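Local coordinates for protein gdp-l-fucose synthetase (Naegleria fowleri, PDB 6AQZ) that binds NADP and probably catalyses the epimerisation and NADPH-dependent reduction that yield GDP-L-fucose, using a short-chain dehydrogenase/reductase type of fold, at residues A[129-134]-A[153-158]; A[145-150]-A[161-166]; A[85-90]-A[99-104]. All coordinates share one frame; numbering follows the deposited sequence.

How the contacts relate
The three contacts illustrate how one Rossmann-type domain builds its cofactor site from loops following the strands and the helices behind them. Contacts 1 and 2 share helix 156-179 and the long loop leading into it, and interlock along the chain; R163 NH2 of contact 2 probably also hydrogen-bonds V132 O of contact 1. Contact 3 uses helix 98-118, which packs on helix 156-179 through F101, W102, A157 and A161. Contact 2 is buried and strongly polar, gripped by arginine and histidine; contact 1 is partly buried and joined by thin contacts beside the nicotinamide ribose; contact 3 lies at the surface and rests on aromatic packing. All three touch NADP and the second subunit.

Contact 1. Residues A[129-134]-A[153-158]; sequences STCVFP and FSNNAY. With NAP (NADP nicotinamide-adenine-dinucleotide phosphate), chain G.
Polar contact between the loop 129-134 and the start of helix 156-179 is slight. N155, at the N-cap position, has CG between its backbone N and carbonyl carbon (chi1 66°), and its ND2 sends a nearly straight but weak hydrogen bond of 3.4 Å to C131 O. The same ND2 lies 3.5 Å from C131 SG. Within the loop, S129 OG accepts from C131 N in an ST turn, although the position of that hydroxyl is less certain.

Apolar contact centres on the ring of Y158. With CG anti to the backbone N (chi1 177°), the end of the ring is carried towards 129-134 and the cofactor, and V132 CG1 approaches CE2 obliquely at 4.3 Å. C131 SG comes to the same carbon, also obliquely.

The cofactor completes the arrangement: NAP O2D donates to Y158 OH over 2.5 Å, and S129 CB packs 3.6 Å from C5N of the nicotinamide. Y158 and K162, one helical turn apart, form the YxxxK motif of short-chain dehydrogenases/reductases, and S129 is probably the serine of the family's Ser-Tyr-Lys set. This chemistry is consistent with a tyrosine acting as acid or base, its ionisation probably eased by the nearby lysine.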
loop_
_atom_site.group_PDB
_atom_site.type_symbol
_atom_site.label_atom_id
_atom_site.label_comp_id
_atom_site.label_asym_id
_atom_site.label_seq_id
_atom_site.Cartn_x
_atom_site.Cartn_y
_atom_site.Cartn_z
ATOM N N SER A 129 5.906 -13.149 1.402
ATOM C CA SER A 129 5.570 -14.194 2.359
ATOM C C SER A 129 4.170 -14.707 2.051
ATOM O O SER A 129 3.322 -13.957 1.543
ATOM C CB SER A 129 5.657 -13.660 3.795
ATOM O OG SER A 129 4.403 -13.686 4.435
ATOM N N THR A 130 3.937 -16.004 2.318
ATOM C CA THR A 130 2.622 -16.555 2.005
ATOM C C THR A 130 1.524 -16.060 2.942
ATOM O O THR A 130 0.351 -16.341 2.683
ATOM C CB THR A 130 2.607 -18.089 2.007
ATOM O OG1 THR A 130 2.832 -18.586 3.329
ATOM C CG2 THR A 130 3.641 -18.648 1.062
ATOM N N CYS A 131 1.853 -15.352 4.018
ATOM C CA CYS A 131 0.820 -14.900 4.937
ATOM C C CYS A 131 0.260 -13.525 4.561
ATOM O O CYS A 131 -0.588 -12.994 5.285
ATOM C CB CYS A 131 1.343 -14.918 6.387
ATOM S SG CYS A 131 2.708 -13.787 6.817
ATOM N N VAL A 132 0.661 -12.971 3.413
ATOM C CA VAL A 132 0.135 -11.697 2.935
ATOM C C VAL A 132 -0.918 -11.856 1.828
ATOM O O VAL A 132 -1.429 -10.851 1.313
ATOM C CB VAL A 132 1.291 -10.807 2.442
ATOM C CG1 VAL A 132 2.452 -10.847 3.464
ATOM C CG2 VAL A 132 1.749 -11.221 1.036
ATOM N N PHE A 133 -1.291 -13.079 1.484
ATOM C CA PHE A 133 -2.258 -13.305 0.442
ATOM C C PHE A 133 -3.658 -12.979 0.954
ATOM O O PHE A 133 -3.869 -12.890 2.164
ATOM C CB PHE A 133 -2.175 -14.755 -0.034
ATOM C CG PHE A 133 -1.117 -14.980 -1.063
ATOM C CD1 PHE A 133 0.199 -15.189 -0.696
ATOM C CD2 PHE A 133 -1.433 -14.944 -2.416
ATOM C CE1 PHE A 133 1.180 -15.378 -1.653
ATOM C CE2 PHE A 133 -0.448 -15.135 -3.373
ATOM C CZ PHE A 133 0.856 -15.347 -2.994
ATOM N N PRO A 134 -4.631 -12.785 0.044
ATOM C CA PRO A 134 -5.992 -12.431 0.475
ATOM C C PRO A 134 -6.574 -13.445 1.439
ATOM O O PRO A 134 -6.349 -14.646 1.318
ATOM C CB PRO A 134 -6.792 -12.387 -0.838
ATOM C CG PRO A 134 -5.792 -12.062 -1.876
ATOM C CD PRO A 134 -4.482 -12.688 -1.423
ATOM N N PHE A 153 -6.809 -9.599 8.806
ATOM C CA PHE A 153 -6.742 -8.402 9.634
ATOM C C PHE A 153 -5.523 -8.407 10.566
ATOM O O PHE A 153 -4.895 -7.362 10.779
ATOM C CB PHE A 153 -8.046 -8.298 10.428
ATOM C CG PHE A 153 -8.003 -7.321 11.552
ATOM C CD1 PHE A 153 -8.154 -5.963 11.305
ATOM C CD2 PHE A 153 -7.835 -7.755 12.861
ATOM C CE1 PHE A 153 -8.126 -5.050 12.344
ATOM C CE2 PHE A 153 -7.803 -6.847 13.904
ATOM C CZ PHE A 153 -7.951 -5.491 13.644
ATOM N N SER A 154 -5.145 -9.573 11.099
ATOM C CA SER A 154 -4.194 -9.586 12.210
ATOM C C SER A 154 -2.825 -9.032 11.815
ATOM O O SER A 154 -2.133 -8.439 12.649
ATOM C CB SER A 154 -4.068 -11.000 12.798
ATOM O OG SER A 154 -3.577 -11.945 11.862
ATOM N N ASN A 155 -2.408 -9.197 10.566
ATOM C CA ASN A 155 -1.090 -8.710 10.175
ATOM C C ASN A 155 -1.176 -7.823 8.944
ATOM O O ASN A 155 -0.266 -7.822 8.099
ATOM C CB ASN A 155 -0.139 -9.885 9.934
ATOM C CG ASN A 155 -0.554 -10.734 8.729
ATOM O OD1 ASN A 155 -1.727 -10.768 8.346
ATOM N ND2 ASN A 155 0.415 -11.414 8.123
ATOM N N ASN A 156 -2.260 -7.050 8.810
ATOM C CA ASN A 156 -2.492 -6.462 7.495
ATOM C C ASN A 156 -1.521 -5.328 7.170
ATOM O O ASN A 156 -1.277 -5.068 5.987
ATOM C CB ASN A 156 -3.955 -6.035 7.335
ATOM C CG ASN A 156 -4.414 -5.011 8.354
ATOM O OD1 ASN A 156 -3.652 -4.513 9.190
ATOM N ND2 ASN A 156 -5.701 -4.722 8.305
ATOM N N ALA A 157 -0.915 -4.684 8.164
ATOM C CA ALA A 157 0.095 -3.674 7.844
ATOM C C ALA A 157 1.343 -4.321 7.253
ATOM O O ALA A 157 1.865 -3.885 6.222
ATOM C CB ALA A 157 0.451 -2.850 9.086
ATOM N N TYR A 158 1.858 -5.349 7.914
ATOM C CA TYR A 158 2.962 -6.091 7.331
ATOM C C TYR A 158 2.570 -6.629 5.957
ATOM O O TYR A 158 3.331 -6.511 4.992
ATOM C CB TYR A 158 3.363 -7.211 8.295
ATOM C CG TYR A 158 4.454 -8.108 7.811
ATOM C CD1 TYR A 158 5.782 -7.766 8.016
ATOM C CD2 TYR A 158 4.171 -9.311 7.171
ATOM C CE1 TYR A 158 6.807 -8.588 7.598
ATOM C CE2 TYR A 158 5.201 -10.146 6.749
ATOM C CZ TYR A 158 6.518 -9.766 6.966
ATOM O OH TYR A 158 7.558 -10.557 6.561
HETATM P PA NAP G . 15.165 -12.518 10.377
HETATM O O1A NAP G . 14.324 -11.872 11.435
HETATM O O2A NAP G . 15.798 -13.868 10.590
HETATM O O5B NAP G . 16.374 -11.508 9.880
HETATM C C5B NAP G . 15.771 -10.396 9.317
HETATM C C4B NAP G . 16.920 -9.496 8.788
HETATM O O4B NAP G . 16.463 -8.136 8.573
HETATM C C3B NAP G . 18.154 -9.471 9.779
HETATM O O3B NAP G . 19.351 -9.439 9.049
HETATM C C2B NAP G . 18.012 -8.079 10.410
HETATM O O2B NAP G . 19.174 -7.495 10.711
HETATM C C1B NAP G . 17.481 -7.311 9.126
HETATM N N9A NAP G . 16.914 -6.012 9.467
HETATM C C8A NAP G . 15.740 -5.761 10.148
HETATM N N7A NAP G . 15.484 -4.441 10.300
HETATM C C5A NAP G . 16.563 -3.817 9.695
HETATM C C6A NAP G . 16.872 -2.469 9.534
HETATM N N6A NAP G . 16.009 -1.487 10.022
HETATM N N1A NAP G . 17.990 -2.080 8.874
HETATM C C2A NAP G . 18.764 -3.109 8.418
HETATM N N3A NAP G . 18.604 -4.447 8.507
HETATM C C4A NAP G . 17.464 -4.777 9.159
HETATM O O3 NAP G . 14.043 -12.570 9.141
HETATM P PN NAP G . 14.213 -13.823 8.175
HETATM O O1N NAP G . 15.566 -13.953 7.586
HETATM O O2N NAP G . 13.384 -15.016 8.594
HETATM O O5D NAP G . 13.285 -13.351 6.768
HETATM C C5D NAP G . 13.939 -12.446 5.972
HETATM C C4D NAP G . 13.010 -12.262 4.794
HETATM O O4D NAP G . 12.346 -13.516 4.561
HETATM C C3D NAP G . 11.869 -11.221 5.223
HETATM O O3D NAP G . 11.607 -10.364 4.166
HETATM C C2D NAP G . 10.666 -12.137 5.541
HETATM O O2D NAP G . 9.445 -11.600 5.210
HETATM C C1D NAP G . 10.938 -13.315 4.560
HETATM N N1N NAP G . 10.190 -14.531 4.993
HETATM C C2N NAP G . 10.576 -15.289 6.101
HETATM C C3N NAP G . 9.835 -16.386 6.488
HETATM C C7N NAP G . 10.256 -17.180 7.686
HETATM O O7N NAP G . 9.583 -18.121 8.140
HETATM N N7N NAP G . 11.451 -16.851 8.337
HETATM C C4N NAP G . 8.611 -16.811 5.771
HETATM C C5N NAP G . 8.268 -15.933 4.611
HETATM C C6N NAP G . 9.023 -14.886 4.271
HETATM P P2B NAP G . 19.850 -7.810 12.409
HETATM O O1X NAP G . 20.174 -9.266 12.276
HETATM O O2X NAP G . 21.030 -6.836 12.398
HETATM O O3X NAP G . 18.655 -7.441 13.237
#

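Contact 2. Residues A[145-150]-A[161-166]. With NAP (NADP nicotinamide-adenine-dinucleotide phosphate), chain G.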
loop_
_atom_site.group_PDB
_atom_site.type_symbol
_atom_site.label_atom_id
_atom_site.label_comp_id
_atom_site.label_asym_id
_atom_site.label_seq_id
_atom_site.Cartn_x
_atom_site.Cartn_y
_atom_site.Cartn_z
ATOM N N LYS A 145 -2.833 -14.599 -7.294
ATOM C CA LYS A 145 -3.884 -14.166 -6.387
ATOM C C LYS A 145 -3.425 -13.151 -5.339
ATOM O O LYS A 145 -4.249 -12.699 -4.536
ATOM C CB LYS A 145 -4.466 -15.393 -5.701
ATOM C CG LYS A 145 -5.173 -16.304 -6.669
ATOM C CD LYS A 145 -5.375 -17.667 -6.055
ATOM C CE LYS A 145 -6.627 -18.336 -6.570
ATOM N NZ LYS A 145 -6.737 -19.669 -5.945
ATOM N N LEU A 146 -2.169 -12.714 -5.404
ATOM C CA LEU A 146 -1.584 -11.842 -4.387
ATOM C C LEU A 146 -2.440 -10.608 -4.051
ATOM O O LEU A 146 -2.586 -10.265 -2.871
ATOM C CB LEU A 146 -0.189 -11.423 -4.850
ATOM C CG LEU A 146 0.553 -10.446 -3.951
ATOM C CD1 LEU A 146 0.764 -11.036 -2.543
ATOM C CD2 LEU A 146 1.887 -10.114 -4.576
ATOM N N HIS A 147 -3.008 -9.921 -5.056
ATOM C CA HIS A 147 -3.706 -8.653 -4.806
ATOM C C HIS A 147 -5.218 -8.772 -4.927
ATOM O O HIS A 147 -5.913 -7.751 -4.957
ATOM C CB HIS A 147 -3.214 -7.566 -5.768
ATOM C CG HIS A 147 -1.739 -7.332 -5.710
ATOM N ND1 HIS A 147 -1.139 -6.567 -4.730
ATOM C CD2 HIS A 147 -0.740 -7.752 -6.520
ATOM C CE1 HIS A 147 0.168 -6.544 -4.926
ATOM N NE2 HIS A 147 0.439 -7.259 -6.003
ATOM N N GLU A 148 -5.752 -9.985 -4.980
ATOM C CA GLU A 148 -7.176 -10.190 -5.244
ATOM C C GLU A 148 -7.972 -10.147 -3.936
ATOM O O GLU A 148 -8.675 -11.088 -3.569
ATOM C CB GLU A 148 -7.385 -11.517 -5.960
ATOM C CG GLU A 148 -6.682 -11.584 -7.324
ATOM C CD GLU A 148 -7.132 -10.509 -8.306
ATOM O OE1 GLU A 148 -8.339 -10.196 -8.363
ATOM O OE2 GLU A 148 -6.258 -9.951 -9.006
ATOM N N GLY A 149 -7.846 -9.034 -3.216
ATOM C CA GLY A 149 -8.592 -8.867 -1.991
ATOM C C GLY A 149 -7.725 -8.579 -0.780
ATOM O O GLY A 149 -6.503 -8.753 -0.792
ATOM N N PRO A 150 -8.358 -8.130 0.299
ATOM C CA PRO A 150 -7.593 -7.666 1.447
ATOM C C PRO A 150 -6.981 -8.835 2.204
ATOM O O PRO A 150 -7.561 -9.932 2.254
ATOM C CB PRO A 150 -8.643 -6.937 2.302
ATOM C CG PRO A 150 -9.918 -7.605 1.949
ATOM C CD PRO A 150 -9.808 -7.990 0.499
ATOM N N ALA A 161 2.508 -3.813 3.283
ATOM C CA ALA A 161 3.871 -3.396 2.962
ATOM C C ALA A 161 4.543 -4.378 2.000
ATOM O O ALA A 161 5.243 -3.962 1.064
ATOM C CB ALA A 161 4.687 -3.246 4.245
ATOM N N LYS A 162 4.319 -5.684 2.192
ATOM C CA LYS A 162 4.874 -6.663 1.256
ATOM C C LYS A 162 4.233 -6.530 -0.126
ATOM O O LYS A 162 4.925 -6.596 -1.153
ATOM C CB LYS A 162 4.708 -8.091 1.794
ATOM C CG LYS A 162 5.577 -8.424 2.960
ATOM C CD LYS A 162 7.036 -8.207 2.641
ATOM C CE LYS A 162 8.002 -9.014 3.569
ATOM N NZ LYS A 162 9.431 -8.585 3.200
ATOM N N ARG A 163 2.914 -6.337 -0.168
ATOM C CA ARG A 163 2.237 -6.108 -1.444
ATOM C C ARG A 163 2.798 -4.898 -2.186
ATOM O O ARG A 163 2.967 -4.942 -3.415
ATOM C CB ARG A 163 0.730 -5.939 -1.228
ATOM C CG ARG A 163 0.111 -7.183 -0.662
ATOM C CD ARG A 163 -1.339 -7.088 -0.788
ATOM N NE ARG A 163 -2.017 -8.255 -0.258
ATOM C CZ ARG A 163 -3.311 -8.470 -0.439
ATOM N NH1 ARG A 163 -4.005 -7.591 -1.163
ATOM N NH2 ARG A 163 -3.896 -9.546 0.079
ATOM N N MET A 164 3.050 -3.799 -1.468
ATOM C CA MET A 164 3.577 -2.595 -2.103
ATOM C C MET A 164 5.057 -2.729 -2.478
ATOM O O MET A 164 5.523 -2.007 -3.367
ATOM C CB MET A 164 3.327 -1.399 -1.178
ATOM C CG MET A 164 1.821 -1.089 -0.969
ATOM S SD MET A 164 0.910 -0.938 -2.556
ATOM C CE MET A 164 -0.062 -2.443 -2.583
ATOM N N LEU A 165 5.789 -3.662 -1.856
ATOM C CA LEU A 165 7.131 -4.011 -2.325
ATOM C C LEU A 165 7.064 -4.690 -3.692
ATOM O O LEU A 165 7.857 -4.379 -4.591
ATOM C CB LEU A 165 7.841 -4.895 -1.282
ATOM C CG LEU A 165 9.112 -5.724 -1.579
ATOM C CD1 LEU A 165 10.246 -4.850 -2.092
ATOM C CD2 LEU A 165 9.588 -6.467 -0.292
ATOM N N ASP A 166 6.113 -5.607 -3.859
ATOM C CA ASP A 166 5.879 -6.215 -5.156
ATOM C C ASP A 166 5.487 -5.163 -6.192
ATOM O O ASP A 166 6.039 -5.148 -7.307
ATOM C CB ASP A 166 4.805 -7.297 -5.037
ATOM C CG ASP A 166 4.305 -7.777 -6.410
ATOM O OD1 ASP A 166 5.113 -8.335 -7.169
ATOM O OD2 ASP A 166 3.103 -7.607 -6.727
HETATM P PA NAP G . 15.165 -12.518 10.377
HETATM O O1A NAP G . 14.324 -11.872 11.435
HETATM O O2A NAP G . 15.798 -13.868 10.590
HETATM O O5B NAP G . 16.374 -11.508 9.880
HETATM C C5B NAP G . 15.771 -10.396 9.317
HETATM C C4B NAP G . 16.920 -9.496 8.788
HETATM O O4B NAP G . 16.463 -8.136 8.573
HETATM C C3B NAP G . 18.154 -9.471 9.779
HETATM O O3B NAP G . 19.351 -9.439 9.049
HETATM C C2B NAP G . 18.012 -8.079 10.410
HETATM O O2B NAP G . 19.174 -7.495 10.711
HETATM C C1B NAP G . 17.481 -7.311 9.126
HETATM N N9A NAP G . 16.914 -6.012 9.467
HETATM C C8A NAP G . 15.740 -5.761 10.148
HETATM N N7A NAP G . 15.484 -4.441 10.300
HETATM C C5A NAP G . 16.563 -3.817 9.695
HETATM C C6A NAP G . 16.872 -2.469 9.534
HETATM N N6A NAP G . 16.009 -1.487 10.022
HETATM N N1A NAP G . 17.990 -2.080 8.874
HETATM C C2A NAP G . 18.764 -3.109 8.418
HETATM N N3A NAP G . 18.604 -4.447 8.507
HETATM C C4A NAP G . 17.464 -4.777 9.159
HETATM O O3 NAP G . 14.043 -12.570 9.141
HETATM P PN NAP G . 14.213 -13.823 8.175
HETATM O O1N NAP G . 15.566 -13.953 7.586
HETATM O O2N NAP G . 13.384 -15.016 8.594
HETATM O O5D NAP G . 13.285 -13.351 6.768
HETATM C C5D NAP G . 13.939 -12.446 5.972
HETATM C C4D NAP G . 13.010 -12.262 4.794
HETATM O O4D NAP G . 12.346 -13.516 4.561
HETATM C C3D NAP G . 11.869 -11.221 5.223
HETATM O O3D NAP G . 11.607 -10.364 4.166
HETATM C C2D NAP G . 10.666 -12.137 5.541
HETATM O O2D NAP G . 9.445 -11.600 5.210
HETATM C C1D NAP G . 10.938 -13.315 4.560
HETATM N N1N NAP G . 10.190 -14.531 4.993
HETATM C C2N NAP G . 10.576 -15.289 6.101
HETATM C C3N NAP G . 9.835 -16.386 6.488
HETATM C C7N NAP G . 10.256 -17.180 7.686
HETATM O O7N NAP G . 9.583 -18.121 8.140
HETATM N N7N NAP G . 11.451 -16.851 8.337
HETATM C C4N NAP G . 8.611 -16.811 5.771
HETATM C C5N NAP G . 8.268 -15.933 4.611
HETATM C C6N NAP G . 9.023 -14.886 4.271
HETATM P P2B NAP G . 19.850 -7.810 12.409
HETATM O O1X NAP G . 20.174 -9.266 12.276
HETATM O O2X NAP G . 21.030 -6.836 12.398
HETATM O O3X NAP G . 18.655 -7.441 13.237
HETATM O O HOH W 1 -2.825 -5.303 -2.826
#
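In this Rossmann-type domain, segment 161-166 belongs to the helix carrying the YxxxK motif, and the loop 145-150 is bound to its flank. The loop opens with a type I beta turn from K145 to E148. L146 sends CD2 tip to tip against D166, 3.5 Å from OD2, while its carbonyl oxygen sits over the centre of the R163 guanidinium face, 3.1 Å from CZ, above the plane and so off the in-plane N-H directions.

H147, next along, has CG anti to its carbonyl carbon (chi1 -57°), and its ring meets the D166 carboxylate nearly coplanar. NE2 donates to the anti lone pair of D166 OD2 at 2.8 Å; R170 forms a salt bridge to the same oxygen, so the carboxylate probably holds its charge. ND1 faces a water that also accepts from R163 NH1, so both ring nitrogens have partners, which would hold the ring's rotation.

G149 presents its carbonyl to R163, whose chain extends from CG to NE past H147, the two flat groups nearly perpendicular. K162 turns elsewhere, its NZ bonding NAP O3D and C127 O. Both R163 terminal nitrogens grip G149 O end-on, NH1 at 2.8 Å from above the carbonyl plane and NH2 at 2.9 Å within it.

Contact 3. Residues A[85-90]-A[99-104]. With NAP (NADP nicotinamide-adenine-dinucleotide phosphate), chain G.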
loop_
_atom_site.group_PDB
_atom_site.type_symbol
_atom_site.label_atom_id
_atom_site.label_comp_id
_atom_site.label_asym_id
_atom_site.label_seq_id
_atom_site.Cartn_x
_atom_site.Cartn_y
_atom_site.Cartn_z
ATOM N N ALA A 85 16.004 -7.930 4.028
ATOM C CA ALA A 85 15.721 -7.201 5.253
ATOM C C ALA A 85 14.238 -6.860 5.326
ATOM O O ALA A 85 13.604 -6.520 4.317
ATOM C CB ALA A 85 16.550 -5.914 5.306
ATOM N N ALA A 86 13.689 -6.987 6.531
ATOM C CA ALA A 86 12.316 -6.610 6.824
ATOM C C ALA A 86 12.202 -6.366 8.318
ATOM O O ALA A 86 12.975 -6.904 9.112
ATOM C CB ALA A 86 11.322 -7.690 6.402
ATOM N N PHE A 87 11.188 -5.607 8.699
ATOM C CA PHE A 87 10.877 -5.415 10.104
ATOM C C PHE A 87 9.747 -6.377 10.436
ATOM O O PHE A 87 8.625 -6.219 9.957
ATOM C CB PHE A 87 10.507 -3.973 10.405
ATOM C CG PHE A 87 10.002 -3.770 11.787
ATOM C CD1 PHE A 87 10.864 -3.768 12.852
ATOM C CD2 PHE A 87 8.643 -3.585 12.021
ATOM C CE1 PHE A 87 10.392 -3.590 14.134
ATOM C CE2 PHE A 87 8.157 -3.402 13.305
ATOM C CZ PHE A 87 9.034 -3.407 14.361
ATOM N N VAL A 88 10.064 -7.404 11.218
ATOM C CA VAL A 88 9.160 -8.512 11.481
ATOM C C VAL A 88 8.632 -8.466 12.887
ATOM O O VAL A 88 7.861 -9.345 13.290
ATOM C CB VAL A 88 9.847 -9.866 11.211
ATOM C CG1 VAL A 88 10.256 -9.955 9.775
ATOM C CG2 VAL A 88 11.053 -10.039 12.118
ATOM N N GLY A 89 9.009 -7.454 13.639
ATOM C CA GLY A 89 8.608 -7.316 15.015
ATOM C C GLY A 89 9.767 -6.765 15.812
ATOM O O GLY A 89 10.929 -7.047 15.510
ATOM N N GLY A 90 9.460 -5.954 16.803
ATOM C CA GLY A 90 10.449 -5.476 17.734
ATOM C C GLY A 90 10.399 -6.293 19.004
ATOM O O GLY A 90 9.443 -7.017 19.274
ATOM N N VAL A 99 1.079 0.626 13.082
ATOM C CA VAL A 99 1.712 1.792 12.464
ATOM C C VAL A 99 3.164 1.498 12.120
ATOM O O VAL A 99 3.605 1.698 10.980
ATOM C CB VAL A 99 1.597 3.005 13.408
ATOM C CG1 VAL A 99 2.594 4.070 13.062
ATOM C CG2 VAL A 99 0.208 3.598 13.325
ATOM N N SER A 100 3.907 0.930 13.073
ATOM C CA SER A 100 5.324 0.671 12.835
ATOM C C SER A 100 5.525 -0.384 11.744
ATOM O O SER A 100 6.399 -0.237 10.881
ATOM C CB SER A 100 5.980 0.246 14.140
ATOM O OG SER A 100 6.184 1.360 14.979
ATOM N N PHE A 101 4.705 -1.436 11.736
ATOM C CA PHE A 101 4.856 -2.453 10.701
ATOM C C PHE A 101 4.646 -1.874 9.309
ATOM O O PHE A 101 5.241 -2.370 8.341
ATOM C CB PHE A 101 3.895 -3.614 10.928
ATOM C CG PHE A 101 4.354 -4.595 11.969
ATOM C CD1 PHE A 101 5.176 -5.655 11.623
ATOM C CD2 PHE A 101 3.941 -4.478 13.284
ATOM C CE1 PHE A 101 5.609 -6.580 12.591
ATOM C CE2 PHE A 101 4.353 -5.389 14.244
ATOM C CZ PHE A 101 5.189 -6.440 13.899
ATOM N N TRP A 102 3.760 -0.873 9.167
ATOM C CA TRP A 102 3.623 -0.217 7.871
ATOM C C TRP A 102 4.836 0.669 7.582
ATOM O O TRP A 102 5.534 0.482 6.580
ATOM C CB TRP A 102 2.335 0.607 7.796
ATOM C CG TRP A 102 2.317 1.448 6.562
ATOM C CD1 TRP A 102 2.491 2.795 6.491
ATOM C CD2 TRP A 102 2.185 0.982 5.209
ATOM N NE1 TRP A 102 2.461 3.201 5.185
ATOM C CE2 TRP A 102 2.275 2.112 4.372
ATOM C CE3 TRP A 102 1.976 -0.279 4.630
ATOM C CZ2 TRP A 102 2.146 2.035 2.969
ATOM C CZ3 TRP A 102 1.893 -0.367 3.242
ATOM C CH2 TRP A 102 1.959 0.793 2.423
ATOM N N LEU A 103 5.123 1.619 8.479
ATOM C CA LEU A 103 6.144 2.633 8.209
ATOM C C LEU A 103 7.529 2.018 8.057
ATOM O O LEU A 103 8.240 2.316 7.089
ATOM C CB LEU A 103 6.169 3.689 9.322
ATOM C CG LEU A 103 4.875 4.475 9.505
ATOM C CD1 LEU A 103 4.943 5.442 10.673
ATOM C CD2 LEU A 103 4.534 5.148 8.177
ATOM N N ASP A 104 7.936 1.169 9.015
ATOM C CA ASP A 104 9.283 0.603 8.968
ATOM C C ASP A 104 9.499 -0.190 7.700
ATOM O O ASP A 104 10.563 -0.096 7.071
ATOM C CB ASP A 104 9.530 -0.292 10.174
ATOM C CG ASP A 104 9.644 0.489 11.454
ATOM O OD1 ASP A 104 9.569 1.738 11.395
ATOM O OD2 ASP A 104 9.832 -0.144 12.506
HETATM P PA NAP G . 15.165 -12.518 10.377
HETATM O O1A NAP G . 14.324 -11.872 11.435
HETATM O O2A NAP G . 15.798 -13.868 10.590
HETATM O O5B NAP G . 16.374 -11.508 9.880
HETATM C C5B NAP G . 15.771 -10.396 9.317
HETATM C C4B NAP G . 16.920 -9.496 8.788
HETATM O O4B NAP G . 16.463 -8.136 8.573
HETATM C C3B NAP G . 18.154 -9.471 9.779
HETATM O O3B NAP G . 19.351 -9.439 9.049
HETATM C C2B NAP G . 18.012 -8.079 10.410
HETATM O O2B NAP G . 19.174 -7.495 10.711
HETATM C C1B NAP G . 17.481 -7.311 9.126
HETATM N N9A NAP G . 16.914 -6.012 9.467
HETATM C C8A NAP G . 15.740 -5.761 10.148
HETATM N N7A NAP G . 15.484 -4.441 10.300
HETATM C C5A NAP G . 16.563 -3.817 9.695
HETATM C C6A NAP G . 16.872 -2.469 9.534
HETATM N N6A NAP G . 16.009 -1.487 10.022
HETATM N N1A NAP G . 17.990 -2.080 8.874
HETATM C C2A NAP G . 18.764 -3.109 8.418
HETATM N N3A NAP G . 18.604 -4.447 8.507
HETATM C C4A NAP G . 17.464 -4.777 9.159
HETATM O O3 NAP G . 14.043 -12.570 9.141
HETATM P PN NAP G . 14.213 -13.823 8.175
HETATM O O1N NAP G . 15.566 -13.953 7.586
HETATM O O2N NAP G . 13.384 -15.016 8.594
HETATM O O5D NAP G . 13.285 -13.351 6.768
HETATM C C5D NAP G . 13.939 -12.446 5.972
HETATM C C4D NAP G . 13.010 -12.262 4.794
HETATM O O4D NAP G . 12.346 -13.516 4.561
HETATM C C3D NAP G . 11.869 -11.221 5.223
HETATM O O3D NAP G . 11.607 -10.364 4.166
HETATM C C2D NAP G . 10.666 -12.137 5.541
HETATM O O2D NAP G . 9.445 -11.600 5.210
HETATM C C1D NAP G . 10.938 -13.315 4.560
HETATM N N1N NAP G . 10.190 -14.531 4.993
HETATM C C2N NAP G . 10.576 -15.289 6.101
HETATM C C3N NAP G . 9.835 -16.386 6.488
HETATM C C7N NAP G . 10.256 -17.180 7.686
HETATM O O7N NAP G . 9.583 -18.121 8.140
HETATM N N7N NAP G . 11.451 -16.851 8.337
HETATM C C4N NAP G . 8.611 -16.811 5.771
HETATM C C5N NAP G . 8.268 -15.933 4.611
HETATM C C6N NAP G . 9.023 -14.886 4.271
HETATM P P2B NAP G . 19.850 -7.810 12.409
HETATM O O1X NAP G . 20.174 -9.266 12.276
HETATM O O2X NAP G . 21.030 -6.836 12.398
HETATM O O3X NAP G . 18.655 -7.441 13.237
#
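Two phenylalanines and an aspartate carry this contact, which joins the loop after strand 80-83 of the Rossmann-type sheet to the following helix, 98-118. F87 turns an edge to the face of F101 in an edge-to-face pair, centroids 5.1 Å apart and planes inclined at 50°. Its CE2 lies over the centre of the F101 ring. D104 OD2 sits over the middle of one face of F87, 3.7 Å from CD2, with carboxylate and ring planes steeply inclined at 79°. Over the opposite face lies the backbone N of G89, so the ring is held between helix and loop.

The torsions set this up: F87 has CG anti to its backbone N (chi1 172°), whereas F101 and D104 have CG anti to their carbonyl carbons. F101 crosses F87 at about a right angle, its CE1 meeting V88 C at 3.6 Å, with V88 O in the plane at the ring's edge.

In the next shell, R64 pairs with D104 OD2 in a salt bridge, which would offset the charge of an oxygen lying over an aromatic face, and N105 ND2 donates to F87 O. The same loop lines the NADP pocket: V88 CG2 approaches O1A of the pyrophosphate, and A86 O lies 3.2 Å from C8A of the adenine.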